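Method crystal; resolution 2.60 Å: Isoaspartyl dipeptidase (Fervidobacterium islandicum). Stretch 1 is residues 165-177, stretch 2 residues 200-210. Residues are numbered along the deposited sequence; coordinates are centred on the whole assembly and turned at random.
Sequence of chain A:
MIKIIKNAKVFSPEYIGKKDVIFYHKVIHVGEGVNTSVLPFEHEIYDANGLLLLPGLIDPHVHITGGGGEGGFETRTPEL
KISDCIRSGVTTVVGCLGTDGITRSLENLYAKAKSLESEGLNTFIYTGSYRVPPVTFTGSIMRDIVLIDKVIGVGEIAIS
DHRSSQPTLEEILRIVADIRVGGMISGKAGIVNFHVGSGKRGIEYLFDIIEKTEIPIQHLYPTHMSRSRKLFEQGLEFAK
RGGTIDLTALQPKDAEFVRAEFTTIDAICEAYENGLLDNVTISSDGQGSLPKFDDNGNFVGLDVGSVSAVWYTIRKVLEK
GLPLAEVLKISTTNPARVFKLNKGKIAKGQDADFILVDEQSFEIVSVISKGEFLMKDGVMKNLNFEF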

# COMPACT_ATOMS: atom_id res chain seq x y z
N SER A 165 5.98 -23.44 6.98
CA SER A 165 5.11 -22.41 7.56
C SER A 165 3.74 -23.03 7.81
O SER A 165 2.78 -22.31 7.94
CB SER A 165 5.04 -21.24 6.67
OG SER A 165 4.35 -21.55 5.47
N GLN A 166 3.69 -24.36 7.87
CA GLN A 166 2.46 -25.15 8.11
C GLN A 166 1.39 -24.73 7.10
O GLN A 166 0.29 -24.34 7.45
CB GLN A 166 2.02 -25.03 9.57
CG GLN A 166 3.05 -25.51 10.59
CD GLN A 166 3.38 -26.99 10.47
OE1 GLN A 166 2.53 -27.82 10.12
NE2 GLN A 166 4.64 -27.34 10.74
N PRO A 167 1.65 -24.86 5.79
CA PRO A 167 0.68 -24.44 4.78
C PRO A 167 -0.51 -25.39 4.70
O PRO A 167 -0.33 -26.59 4.86
CB PRO A 167 1.47 -24.56 3.46
CG PRO A 167 2.46 -25.68 3.75
CD PRO A 167 2.87 -25.44 5.20
N THR A 168 -1.68 -24.84 4.42
CA THR A 168 -2.94 -25.62 4.19
C THR A 168 -2.96 -26.15 2.76
O THR A 168 -2.25 -25.60 1.91
CB THR A 168 -4.17 -24.75 4.43
OG1 THR A 168 -4.23 -23.71 3.44
CG2 THR A 168 -4.18 -24.18 5.83
N LEU A 169 -3.85 -27.09 2.49
CA LEU A 169 -4.05 -27.66 1.13
C LEU A 169 -4.54 -26.56 0.18
O LEU A 169 -4.06 -26.50 -0.96
CB LEU A 169 -5.06 -28.81 1.22
CG LEU A 169 -5.43 -29.43 -0.13
CD1 LEU A 169 -4.18 -29.88 -0.88
CD2 LEU A 169 -6.41 -30.57 0.05
N GLU A 170 -5.47 -25.73 0.64
CA GLU A 170 -6.02 -24.59 -0.14
C GLU A 170 -4.88 -23.66 -0.56
O GLU A 170 -4.85 -23.28 -1.75
CB GLU A 170 -7.13 -23.90 0.65
CG GLU A 170 -8.42 -24.71 0.67
CD GLU A 170 -9.56 -24.17 1.54
OE1 GLU A 170 -9.30 -23.21 2.34
OE2 GLU A 170 -10.70 -24.70 1.44
N GLU A 171 -3.98 -23.30 0.36
CA GLU A 171 -2.85 -22.38 0.05
C GLU A 171 -1.98 -23.04 -1.03
O GLU A 171 -1.68 -22.37 -2.04
CB GLU A 171 -2.02 -22.06 1.28
CG GLU A 171 -2.72 -21.21 2.33
CD GLU A 171 -1.85 -20.94 3.56
OE1 GLU A 171 -1.39 -21.92 4.18
OE2 GLU A 171 -1.60 -19.74 3.87
N ILE A 172 -1.60 -24.31 -0.83
CA ILE A 172 -0.84 -25.12 -1.85
C ILE A 172 -1.57 -25.07 -3.20
O ILE A 172 -0.90 -24.82 -4.20
CB ILE A 172 -0.62 -26.58 -1.42
CG1 ILE A 172 0.18 -26.72 -0.12
CG2 ILE A 172 0.06 -27.34 -2.54
CD1 ILE A 172 1.40 -25.82 -0.10
N LEU A 173 -2.87 -25.37 -3.26
CA LEU A 173 -3.60 -25.47 -4.55
C LEU A 173 -3.52 -24.13 -5.31
O LEU A 173 -3.32 -24.17 -6.56
CB LEU A 173 -5.07 -25.86 -4.33
CG LEU A 173 -5.34 -27.34 -4.07
CD1 LEU A 173 -6.81 -27.55 -3.72
CD2 LEU A 173 -4.94 -28.18 -5.26
N ARG A 174 -3.70 -23.01 -4.60
CA ARG A 174 -3.65 -21.70 -5.25
C ARG A 174 -2.26 -21.53 -5.89
O ARG A 174 -2.21 -21.16 -7.09
CB ARG A 174 -3.99 -20.62 -4.23
CG ARG A 174 -3.83 -19.19 -4.76
CD ARG A 174 -4.71 -18.79 -5.94
NE ARG A 174 -6.00 -19.45 -5.91
CZ ARG A 174 -6.99 -19.15 -5.07
NH1 ARG A 174 -6.83 -18.17 -4.18
NH2 ARG A 174 -8.12 -19.83 -5.13
N ILE A 175 -1.18 -21.86 -5.16
CA ILE A 175 0.23 -21.72 -5.63
C ILE A 175 0.46 -22.65 -6.82
O ILE A 175 1.00 -22.20 -7.83
CB ILE A 175 1.22 -21.99 -4.47
CG1 ILE A 175 1.19 -20.86 -3.44
CG2 ILE A 175 2.64 -22.24 -4.99
CD1 ILE A 175 1.53 -21.35 -2.05
N VAL A 176 0.02 -23.90 -6.74
CA VAL A 176 0.22 -24.86 -7.86
C VAL A 176 -0.57 -24.35 -9.07
O VAL A 176 -0.01 -24.36 -10.17
CB VAL A 176 -0.16 -26.29 -7.49
CG1 VAL A 176 -0.11 -27.20 -8.69
CG2 VAL A 176 0.72 -26.84 -6.39
N ALA A 177 -1.83 -23.94 -8.91
CA ALA A 177 -2.64 -23.44 -10.05
C ALA A 177 -2.00 -22.18 -10.66
O ALA A 177 -2.02 -22.05 -11.88
CB ALA A 177 -4.06 -23.18 -9.64
N LYS A 200 5.03 -37.21 9.33
CA LYS A 200 4.26 -38.45 9.05
C LYS A 200 3.38 -38.23 7.83
O LYS A 200 3.14 -39.18 7.12
CB LYS A 200 3.50 -38.91 10.29
CG LYS A 200 4.39 -39.62 11.31
CD LYS A 200 3.63 -40.12 12.52
CE LYS A 200 4.36 -39.88 13.83
NZ LYS A 200 3.43 -39.36 14.87
N ARG A 201 2.94 -37.01 7.56
CA ARG A 201 2.07 -36.71 6.40
C ARG A 201 2.81 -36.93 5.07
O ARG A 201 2.13 -37.11 4.07
CB ARG A 201 1.52 -35.29 6.53
CG ARG A 201 0.44 -35.13 7.59
CD ARG A 201 0.05 -33.68 7.85
NE ARG A 201 1.15 -32.92 8.43
CZ ARG A 201 1.10 -31.63 8.80
NH1 ARG A 201 -0.02 -30.95 8.68
NH2 ARG A 201 2.18 -31.04 9.32
N GLY A 202 4.14 -36.93 5.02
CA GLY A 202 4.89 -37.12 3.76
C GLY A 202 4.32 -36.30 2.61
O GLY A 202 4.13 -35.10 2.81
N ILE A 203 4.01 -36.93 1.46
CA ILE A 203 3.45 -36.29 0.24
C ILE A 203 1.94 -36.54 0.11
O ILE A 203 1.44 -36.49 -1.03
CB ILE A 203 4.23 -36.71 -1.01
CG1 ILE A 203 4.21 -38.22 -1.28
CG2 ILE A 203 5.65 -36.14 -0.97
CD1 ILE A 203 4.71 -38.60 -2.70
N GLU A 204 1.20 -36.65 1.21
CA GLU A 204 -0.29 -36.59 1.27
C GLU A 204 -0.85 -35.50 0.31
O GLU A 204 -1.67 -35.79 -0.57
CB GLU A 204 -0.70 -36.28 2.70
CG GLU A 204 -1.95 -36.96 3.20
CD GLU A 204 -1.97 -37.01 4.73
OE1 GLU A 204 -1.55 -38.07 5.32
OE2 GLU A 204 -2.33 -35.97 5.35
N TYR A 205 -0.44 -34.25 0.49
CA TYR A 205 -0.99 -33.11 -0.29
C TYR A 205 -0.84 -33.36 -1.79
O TYR A 205 -1.71 -32.89 -2.54
CB TYR A 205 -0.24 -31.83 0.07
CG TYR A 205 -0.63 -31.20 1.38
CD1 TYR A 205 -1.78 -31.56 2.06
CD2 TYR A 205 0.14 -30.18 1.89
CE1 TYR A 205 -2.14 -30.92 3.24
CE2 TYR A 205 -0.20 -29.54 3.06
CZ TYR A 205 -1.35 -29.90 3.74
OH TYR A 205 -1.64 -29.23 4.88
N LEU A 206 0.24 -34.03 -2.23
CA LEU A 206 0.49 -34.25 -3.68
C LEU A 206 -0.57 -35.20 -4.24
O LEU A 206 -1.12 -34.91 -5.35
CB LEU A 206 1.93 -34.74 -3.92
CG LEU A 206 2.98 -33.63 -4.01
CD1 LEU A 206 3.12 -32.88 -2.71
CD2 LEU A 206 4.34 -34.20 -4.39
N PHE A 207 -0.91 -36.24 -3.49
CA PHE A 207 -1.99 -37.21 -3.82
C PHE A 207 -3.33 -36.47 -3.78
O PHE A 207 -4.15 -36.72 -4.71
CB PHE A 207 -1.93 -38.43 -2.90
CG PHE A 207 -0.79 -39.36 -3.22
CD1 PHE A 207 -0.72 -40.00 -4.45
CD2 PHE A 207 0.22 -39.61 -2.31
CE1 PHE A 207 0.33 -40.85 -4.75
CE2 PHE A 207 1.26 -40.47 -2.61
CZ PHE A 207 1.32 -41.07 -3.83
N ASP A 208 -3.52 -35.58 -2.80
CA ASP A 208 -4.78 -34.79 -2.65
C ASP A 208 -4.98 -33.90 -3.88
O ASP A 208 -6.10 -33.87 -4.43
CB ASP A 208 -4.79 -33.93 -1.38
CG ASP A 208 -4.89 -34.70 -0.07
OD1 ASP A 208 -5.27 -35.90 -0.10
OD2 ASP A 208 -4.54 -34.08 0.97
N ILE A 209 -3.93 -33.27 -4.38
CA ILE A 209 -4.04 -32.39 -5.58
C ILE A 209 -4.52 -33.22 -6.79
O ILE A 209 -5.44 -32.76 -7.51
CB ILE A 209 -2.70 -31.67 -5.84
CG1 ILE A 209 -2.34 -30.72 -4.70
CG2 ILE A 209 -2.76 -30.95 -7.17
CD1 ILE A 209 -0.87 -30.37 -4.65
N ILE A 210 -3.89 -34.35 -7.10
CA ILE A 210 -4.20 -35.10 -8.35
C ILE A 210 -5.55 -35.84 -8.21
O ILE A 210 -6.24 -35.98 -9.23
CB ILE A 210 -3.06 -36.05 -8.72
CG1 ILE A 210 -2.86 -37.14 -7.66
CG2 ILE A 210 -1.80 -35.25 -9.00
CD1 ILE A 210 -1.94 -38.25 -8.11
O HOH W 1 0.11 -28.13 9.14

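Each stretch is a short lead-in followed by the first turns of a helix, 169-177 in one and 204-210 in the other. The helix axes cross at -63° and approach to 10.7 Å, too far for backbone contact but suited to interleaved side chains. Nearest CA atoms set the register: Leu169 CA lies 6.4 Å from Tyr205 CA, and Leu173 CA 7.0 Å from Ile209 CA. Thr168 caps the first helix, its OG1 accepting from Glu171 N at 3.1 Å, while Glu171 OE1 accepts from Thr168 N at 2.9 Å. Before the second helix, a type II' turn runs from Arg201 to Glu204, with Gly202 taking the positive phi (45°) that glycine tolerates readily.

Ile209 is a knob in a hole formed by Leu169, Ile172, Leu173 and Val176. Ile209 CG1 lies 3.7 Å from Leu173 CD2, and Ile209 CD1 lies 3.8 Å from Ile172 CG2 and 4.2 Å from Val176 CG2; these are van der Waals distances between apolar groups, and the first stretch covers 83 Å² of Ile209.

Tyr205 combines apolar and polar contact. Leu169 CA sits over one ring face, and Ile172 CG1 approaches Tyr205 CD2 obliquely at 4.0 Å. The hydroxyl extends beyond this packing to the lead-in, where Tyr205 OH donates to Pro167 O at 2.9 Å. That carbonyl oxygen lies at the ring edge, near its plane, just ahead of the N-cap Thr168, where the phenol hydroxyl can reach it.

Farther from the helices, Arg201 NH2 donates a weak hydrogen bond to Gln166 OE1: 3.3 Å long, though nearly straight at 167°. Water 1 reinforces the pairing, donating to Gln166 OE1 at 2.6 Å and accepting from Arg201 NH1 at 2.9 Å, so the amide oxygen receives both a direct and a water-mediated link to the guanidinium.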